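Putative diflavin flavoprotein A 3 (Synechocystis sp., PDB 6H0C) probably mediates electron transfer from NADH to oxygen, reducing it to water, this chain being its flavodiiron core of metallo-beta-lactamase-like and flavodoxin-like domains. Local coordinates at residues L81-K93 against A110-V123. Sequence-based numbering, arbitrary orientation.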
ATOM      1  N   LEU A  81      12.651  -4.862   5.048  1.00 23.03           N
ATOM      2  CA  LEU A  81      11.223  -4.557   4.966  1.00 22.69           C
ATOM      3  C   LEU A  81      10.919  -3.713   3.736  1.00 26.89           C
ATOM      4  O   LEU A  81      11.463  -2.612   3.588  1.00 28.22           O
ATOM      5  CB  LEU A  81      10.745  -3.824   6.225  1.00 22.31           C
ATOM      6  CG  LEU A  81      11.024  -4.520   7.548  1.00 25.15           C
ATOM      7  CD1 LEU A  81      10.664  -3.624   8.718  1.00 24.10           C
ATOM      8  CD2 LEU A  81      10.245  -5.817   7.600  1.00 26.81           C
ATOM      9  N   GLY A  82      10.053  -4.226   2.861  1.00 24.08           N
ATOM     10  CA  GLY A  82       9.615  -3.485   1.684  1.00 23.73           C
ATOM     11  C   GLY A  82       8.547  -2.451   2.030  1.00 28.71           C
ATOM     12  O   GLY A  82       8.296  -1.516   1.264  1.00 25.99           O
ATOM     13  N   HIS A  83       7.913  -2.639   3.187  1.00 26.69           N
ATOM     14  CA  HIS A  83       6.920  -1.704   3.716  1.00 25.15           C
ATOM     15  C   HIS A  83       6.624  -2.103   5.150  1.00 27.98           C
ATOM     16  O   HIS A  83       6.980  -3.204   5.571  1.00 25.25           O
ATOM     17  CB  HIS A  83       5.639  -1.695   2.880  1.00 25.44           C
ATOM     18  CG  HIS A  83       4.771  -2.894   3.095  1.00 24.54           C
ATOM     19  ND1 HIS A  83       5.035  -4.118   2.518  1.00 27.57           N
ATOM     20  CD2 HIS A  83       3.640  -3.059   3.823  1.00 27.87           C
ATOM     21  CE1 HIS A  83       4.107  -4.985   2.883  1.00 30.94           C
ATOM     22  NE2 HIS A  83       3.250  -4.368   3.678  1.00 27.98           N
ATOM     23  N   VAL A  84       5.978  -1.214   5.898  1.00 25.02           N
ATOM     24  CA  VAL A  84       5.773  -1.429   7.326  1.00 22.38           C
ATOM     25  C   VAL A  84       4.391  -0.979   7.766  1.00 26.44           C
ATOM     26  O   VAL A  84       3.883   0.043   7.302  1.00 30.40           O
ATOM     27  CB  VAL A  84       6.838  -0.672   8.166  1.00 32.63           C
ATOM     28  CG1 VAL A  84       6.473  -0.661   9.632  1.00 38.17           C
ATOM     29  CG2 VAL A  84       8.201  -1.293   7.977  1.00 41.34           C
ATOM     30  N   ASN A  85       3.789  -1.758   8.660  1.00 28.02           N
ATOM     31  CA  ASN A  85       2.586  -1.357   9.377  1.00 27.57           C
ATOM     32  C   ASN A  85       2.416  -2.217  10.632  1.00 29.99           C
ATOM     33  O   ASN A  85       3.201  -3.135  10.868  1.00 27.49           O
ATOM     34  CB  ASN A  85       1.347  -1.446   8.479  1.00 27.64           C
ATOM     35  CG  ASN A  85       1.187  -2.803   7.825  1.00 33.06           C
ATOM     36  OD1 ASN A  85       1.107  -3.833   8.504  1.00 33.75           O
ATOM     37  ND2 ASN A  85       1.114  -2.811   6.495  1.00 34.17           N
ATOM     38  N   ALA A  86       1.392  -1.919  11.430  1.00 31.40           N
ATOM     39  CA  ALA A  86       1.185  -2.597  12.711  1.00 31.20           C
ATOM     40  C   ALA A  86       0.986  -4.096  12.545  1.00 31.67           C
ATOM     41  O   ALA A  86       1.409  -4.892  13.382  1.00 34.93           O
ATOM     42  CB  ALA A  86      -0.014  -1.990  13.437  1.00 32.15           C
ATOM     43  N   ASN A  87       0.333  -4.467  11.453  1.00 29.15           N
ATOM     44  CA  ASN A  87       0.046  -5.861  11.161  1.00 28.91           C
ATOM     45  C   ASN A  87       1.351  -6.642  10.939  1.00 32.80           C
ATOM     46  O   ASN A  87       1.589  -7.671  11.571  1.00 30.62           O
ATOM     47  CB  ASN A  87      -0.883  -5.948   9.938  1.00 29.70           C
ATOM     48  CG  ASN A  87      -1.522  -7.318   9.772  1.00 38.74           C
ATOM     49  OD1 ASN A  87      -0.846  -8.298   9.457  1.00 39.26           O
ATOM     50  ND2 ASN A  87      -2.835  -7.386   9.961  1.00 40.41           N
ATOM     51  N   ARG A  88       2.201  -6.137  10.048  1.00 30.49           N
ATOM     52  CA  ARG A  88       3.511  -6.731   9.825  1.00 26.22           C
ATOM     53  C   ARG A  88       4.385  -6.650  11.084  1.00 31.90           C
ATOM     54  O   ARG A  88       5.177  -7.554  11.371  1.00 28.48           O
ATOM     55  CB  ARG A  88       4.224  -6.038   8.656  1.00 26.83           C
ATOM     56  CG  ARG A  88       3.529  -6.164   7.298  1.00 27.55           C
ATOM     57  CD  ARG A  88       3.731  -7.528   6.667  1.00 30.28           C
ATOM     58  NE  ARG A  88       2.978  -7.656   5.417  1.00 28.95           N
ATOM     59  CZ  ARG A  88       3.399  -8.345   4.358  1.00 29.08           C
ATOM     60  NH1 ARG A  88       4.572  -8.970   4.390  1.00 26.42           N
ATOM     61  NH2 ARG A  88       2.648  -8.404   3.267  1.00 29.10           N
ATOM     62  N   ALA A  89       4.256  -5.554  11.824  1.00 31.20           N
ATOM     63  CA  ALA A  89       5.086  -5.346  13.009  1.00 30.94           C
ATOM     64  C   ALA A  89       4.824  -6.432  14.047  1.00 33.34           C
ATOM     65  O   ALA A  89       5.717  -6.802  14.814  1.00 34.74           O
ATOM     66  CB  ALA A  89       4.839  -3.972  13.601  1.00 32.83           C
ATOM     67  N   HIS A  90       3.602  -6.953  14.050  1.00 32.71           N
ATOM     68  CA  HIS A  90       3.225  -8.022  14.965  1.00 30.45           C
ATOM     69  C   HIS A  90       4.107  -9.261  14.776  1.00 35.66           C
ATOM     70  O   HIS A  90       4.648  -9.805  15.743  1.00 34.44           O
ATOM     71  CB  HIS A  90       1.758  -8.376  14.763  1.00 31.80           C
ATOM     72  CG  HIS A  90       1.277  -9.472  15.655  1.00 38.80           C
ATOM     73  ND1 HIS A  90       1.276 -10.796  15.271  1.00 37.04           N
ATOM     74  CD2 HIS A  90       0.784  -9.443  16.916  1.00 41.91           C
ATOM     75  CE1 HIS A  90       0.793 -11.533  16.253  1.00 37.84           C
ATOM     76  NE2 HIS A  90       0.497 -10.738  17.266  1.00 44.31           N
ATOM     77  N   THR A  91       4.249  -9.698  13.524  1.00 32.41           N
ATOM     78  CA  THR A  91       5.128 -10.814  13.186  1.00 27.27           C
ATOM     79  C   THR A  91       6.580 -10.503  13.514  1.00 30.90           C
ATOM     80  O   THR A  91       7.326 -11.368  13.991  1.00 31.20           O
ATOM     81  CB  THR A  91       5.037 -11.168  11.696  1.00 29.77           C
ATOM     82  OG1 THR A  91       3.673 -11.426  11.347  1.00 30.49           O
ATOM     83  CG2 THR A  91       5.895 -12.391  11.386  1.00 28.64           C
ATOM     84  N   LEU A  92       6.982  -9.265  13.244  1.00 29.31           N
ATOM     85  CA  LEU A  92       8.347  -8.836  13.526  1.00 36.78           C
ATOM     86  C   LEU A  92       8.716  -9.004  14.993  1.00 38.35           C
ATOM     87  O   LEU A  92       9.829  -9.424  15.293  1.00 39.47           O
ATOM     88  CB  LEU A  92       8.557  -7.381  13.122  1.00 38.78           C
ATOM     89  CG  LEU A  92       8.839  -7.155  11.649  1.00 51.31           C
ATOM     90  CD1 LEU A  92       8.977  -5.666  11.394  1.00 55.53           C
ATOM     91  CD2 LEU A  92      10.095  -7.917  11.235  1.00 48.98           C
ATOM     92  N   LYS A  93       7.796  -8.664  15.896  1.00 38.33           N
ATOM     93  CA  LYS A  93       8.058  -8.787  17.335  1.00 41.67           C
ATOM     94  C   LYS A  93       8.497 -10.205  17.693  1.00 42.20           C
ATOM     95  O   LYS A  93       9.445 -10.402  18.453  1.00 45.64           O
ATOM     96  CB  LYS A  93       6.825  -8.416  18.165  1.00 44.26           C
ATOM     97  CG  LYS A  93       6.477  -6.933  18.213  1.00 53.24           C
ATOM     98  CD  LYS A  93       5.162  -6.711  18.979  1.00 59.84           C
ATOM     99  CE  LYS A  93       4.352  -5.537  18.416  1.00 62.45           C
ATOM    100  NZ  LYS A  93       2.973  -5.448  18.989  1.00 62.52           N
ATOM    101  N   ALA A 110       9.757   4.237   6.834  1.00 29.82           N
ATOM    102  CA  ALA A 110       9.459   2.966   7.487  1.00 27.22           C
ATOM    103  C   ALA A 110      10.106   2.908   8.868  1.00 29.50           C
ATOM    104  O   ALA A 110       9.502   2.431   9.825  1.00 31.40           O
ATOM    105  CB  ALA A 110       9.924   1.791   6.623  1.00 23.32           C
ATOM    106  N   ALA A 111      11.338   3.397   8.969  1.00 28.68           N
ATOM    107  CA  ALA A 111      12.045   3.427  10.244  1.00 34.27           C
ATOM    108  C   ALA A 111      11.289   4.268  11.274  1.00 38.81           C
ATOM    109  O   ALA A 111      11.126   3.857  12.427  1.00 36.80           O
ATOM    110  CB  ALA A 111      13.457   3.960  10.056  1.00 31.66           C
ATOM    111  N   GLN A 112      10.828   5.444  10.852  1.00 34.45           N
ATOM    112  CA  GLN A 112      10.042   6.314  11.724  1.00 34.45           C
ATOM    113  C   GLN A 112       8.761   5.624  12.181  1.00 39.06           C
ATOM    114  O   GLN A 112       8.398   5.677  13.358  1.00 37.92           O
ATOM    115  CB  GLN A 112       9.711   7.620  11.008  1.00 39.89           C
ATOM    116  CG  GLN A 112      10.926   8.456  10.693  1.00 51.07           C
ATOM    117  CD  GLN A 112      10.652   9.521   9.659  1.00 63.87           C
ATOM    118  OE1 GLN A 112       9.577   9.567   9.065  1.00 69.05           O
ATOM    119  NE2 GLN A 112      11.633  10.383   9.431  1.00 73.37           N
ATOM    120  N   ASN A 113       8.086   4.969  11.239  1.00 34.83           N
ATOM    121  CA  ASN A 113       6.879   4.201  11.529  1.00 35.00           C
ATOM    122  C   ASN A 113       7.153   3.092  12.557  1.00 38.65           C
ATOM    123  O   ASN A 113       6.491   2.998  13.604  1.00 35.39           O
ATOM    124  CB  ASN A 113       6.326   3.617  10.221  1.00 29.97           C
ATOM    125  CG  ASN A 113       4.928   3.054  10.371  1.00 34.14           C
ATOM    126  OD1 ASN A 113       4.279   3.228  11.408  1.00 38.28           O
ATOM    127  ND2 ASN A 113       4.448   2.382   9.325  1.00 28.84           N
ATOM    128  N   LEU A 114       8.161   2.278  12.256  1.00 35.85           N
ATOM    129  CA  LEU A 114       8.530   1.126  13.071  1.00 33.67           C
ATOM    130  C   LEU A 114       8.914   1.517  14.499  1.00 37.25           C
ATOM    131  O   LEU A 114       8.632   0.788  15.449  1.00 37.10           O
ATOM    132  CB  LEU A 114       9.683   0.382  12.401  1.00 36.11           C
ATOM    133  CG  LEU A 114       9.933  -1.078  12.766  1.00 37.72           C
ATOM    134  CD1 LEU A 114       8.691  -1.906  12.531  1.00 35.99           C
ATOM    135  CD2 LEU A 114      11.100  -1.613  11.950  1.00 35.65           C
ATOM    136  N   GLU A 115       9.558   2.669  14.649  1.00 37.25           N
ATOM    137  CA  GLU A 115       9.948   3.147  15.970  1.00 42.37           C
ATOM    138  C   GLU A 115       8.712   3.418  16.819  1.00 40.76           C
ATOM    139  O   GLU A 115       8.671   3.072  17.994  1.00 45.41           O
ATOM    140  CB  GLU A 115      10.827   4.400  15.858  1.00 57.63           C
ATOM    141  CG  GLU A 115      12.228   4.114  15.290  1.00 70.37           C
ATOM    142  CD  GLU A 115      13.059   5.370  15.031  1.00 74.18           C
ATOM    143  OE1 GLU A 115      14.096   5.256  14.338  1.00 74.60           O
ATOM    144  OE2 GLU A 115      12.677   6.462  15.515  1.00 71.62           O
ATOM    145  N   LYS A 116       7.688   4.012  16.224  1.00 41.97           N
ATOM    146  CA  LYS A 116       6.439   4.194  16.953  1.00 42.00           C
ATOM    147  C   LYS A 116       5.784   2.837  17.195  1.00 43.74           C
ATOM    148  O   LYS A 116       5.475   2.503  18.331  1.00 47.22           O
ATOM    149  CB  LYS A 116       5.492   5.139  16.204  1.00 44.83           C
ATOM    150  CG  LYS A 116       6.035   6.566  16.088  1.00 59.35           C
ATOM    151  CD  LYS A 116       4.986   7.548  15.580  1.00 70.32           C
ATOM    152  CE  LYS A 116       4.544   7.228  14.157  1.00 78.51           C
ATOM    153  NZ  LYS A 116       5.590   7.544  13.139  1.00 81.62           N
ATOM    154  N   LEU A 117       5.611   2.047  16.134  1.00 42.79           N
ATOM    155  CA  LEU A 117       4.946   0.742  16.222  1.00 36.97           C
ATOM    156  C   LEU A 117       5.541  -0.199  17.266  1.00 42.38           C
ATOM    157  O   LEU A 117       4.814  -0.955  17.901  1.00 50.66           O
ATOM    158  CB  LEU A 117       4.974   0.042  14.867  1.00 32.34           C
ATOM    159  CG  LEU A 117       4.107   0.662  13.776  1.00 33.35           C
ATOM    160  CD1 LEU A 117       4.199  -0.136  12.480  1.00 33.87           C
ATOM    161  CD2 LEU A 117       2.678   0.732  14.264  1.00 36.70           C
ATOM    162  N   LEU A 118       6.856  -0.167  17.435  1.00 41.24           N
ATOM    163  CA  LEU A 118       7.520  -1.052  18.388  1.00 41.54           C
ATOM    164  C   LEU A 118       7.955  -0.311  19.641  1.00 42.05           C
ATOM    165  O   LEU A 118       8.768  -0.824  20.419  1.00 41.64           O
ATOM    166  CB  LEU A 118       8.739  -1.717  17.751  1.00 40.00           C
ATOM    167  CG  LEU A 118       8.434  -2.777  16.703  1.00 40.03           C
ATOM    168  CD1 LEU A 118       9.733  -3.337  16.172  1.00 38.92           C
ATOM    169  CD2 LEU A 118       7.560  -3.875  17.298  1.00 37.13           C
ATOM    170  N   ALA A 119       7.422   0.896  19.818  1.00 41.77           N
ATOM    171  CA  ALA A 119       7.794   1.767  20.934  1.00 51.91           C
ATOM    172  C   ALA A 119       7.804   1.033  22.276  1.00 60.29           C
ATOM    173  O   ALA A 119       8.794   1.082  23.014  1.00 63.51           O
ATOM    174  CB  ALA A 119       6.852   2.960  21.003  1.00 50.99           C
ATOM    175  N   ASP A 120       6.705   0.344  22.576  1.00 59.11           N
ATOM    176  CA  ASP A 120       6.544  -0.323  23.863  1.00 63.54           C
ATOM    177  C   ASP A 120       6.944  -1.789  23.817  1.00 60.50           C
ATOM    178  O   ASP A 120       6.838  -2.494  24.816  1.00 67.80           O
ATOM    179  CB  ASP A 120       5.098  -0.214  24.351  1.00 68.21           C
ATOM    180  CG  ASP A 120       4.735   1.188  24.782  1.00 75.72           C
ATOM    181  OD1 ASP A 120       5.658   1.975  25.085  1.00 76.05           O
ATOM    182  OD2 ASP A 120       3.523   1.498  24.820  1.00 81.79           O
ATOM    183  N   ALA A 121       7.390  -2.260  22.661  1.00 50.12           N
ATOM    184  CA  ALA A 121       7.855  -3.634  22.578  1.00 48.25           C
ATOM    185  C   ALA A 121       9.242  -3.706  23.193  1.00 53.13           C
ATOM    186  O   ALA A 121       9.903  -2.679  23.381  1.00 56.54           O
ATOM    187  CB  ALA A 121       7.868  -4.126  21.140  1.00 43.06           C
ATOM    188  N   GLU A 122       9.688  -4.911  23.514  1.00 48.88           N
ATOM    189  CA  GLU A 122      10.992  -5.055  24.127  1.00 52.32           C
ATOM    190  C   GLU A 122      12.089  -5.075  23.063  1.00 54.02           C
ATOM    191  O   GLU A 122      13.187  -4.584  23.305  1.00 69.12           O
ATOM    192  CB  GLU A 122      11.043  -6.316  24.994  1.00 59.65           C
ATOM    193  CG  GLU A 122      10.034  -6.309  26.140  1.00 73.06           C
ATOM    194  CD  GLU A 122      10.446  -7.198  27.308  1.00 85.33           C
ATOM    195  OE1 GLU A 122      11.511  -7.851  27.225  1.00 92.22           O
ATOM    196  OE2 GLU A 122       9.706  -7.236  28.317  1.00 84.44           O
ATOM    197  N   VAL A 123      11.779  -5.612  21.884  1.00 50.48           N
ATOM    198  CA  VAL A 123      12.761  -5.732  20.802  1.00 50.76           C
ATOM    199  C   VAL A 123      13.519  -4.429  20.576  1.00 51.59           C
ATOM    200  O   VAL A 123      12.925  -3.352  20.488  1.00 57.58           O
ATOM    201  CB  VAL A 123      12.110  -6.166  19.448  1.00 45.07           C
ATOM    202  CG1 VAL A 123      11.640  -7.610  19.510  1.00 51.08           C
ATOM    203  CG2 VAL A 123      10.964  -5.243  19.054  1.00 42.74           C
TER
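Ala110 opens the contact with its methyl, CB, 3.8 Å from Val84 CG2. One turn on, Asn113 slides past Val84; its ND2 comes within 3.1 Å of Val84 O, but the angle is too poor for a hydrogen bond. Leu114 has CG anti to the backbone N (chi1 -159°), which brings both methyls to the other segment: CD2 meets Leu81 CD1 tip to tip at 3.8 Å, while CD1 lies 3.9 Å from Leu92 CD1, the side chains crossing at about a right angle, and also touches Val84 CG1. These contacts bring helix 108-117 against helix 86-98 and the loop leading into it, on one side of the seven-stranded mixed sheet of the metallo-beta-lactamase-like domain; strands 78-80, 103-106 and 127-129 are parallel neighbours, so the helices are the connections of successive beta-alpha-beta crossovers, and the segment axes cross at -67°. Leu117 follows, its CD1 set 3.3 Å from Asn85 C and close to Ala86 N, against the start of helix 86-98, with Val84 CG1 and Ala89 CB beside it. That start is capped by Asn85, whose OD1 accepts from Arg88 N at 3.0 Å in a nearly straight bond (171°), while ND2, with His83 and Arg88, binds a citrate, probably from crystallisation. Beyond the helix, Leu118 CD2 presses on Lys93 CG at 3.4 Å, tight for two carbons, and lies near Lys93 CE, the side chains passing in opposite directions. Ending the type I turn from Leu118, Ala121 CB approaches Lys93 CG more loosely, and beyond it Val123 CG1 packs 3.7 Å from Lys93 O.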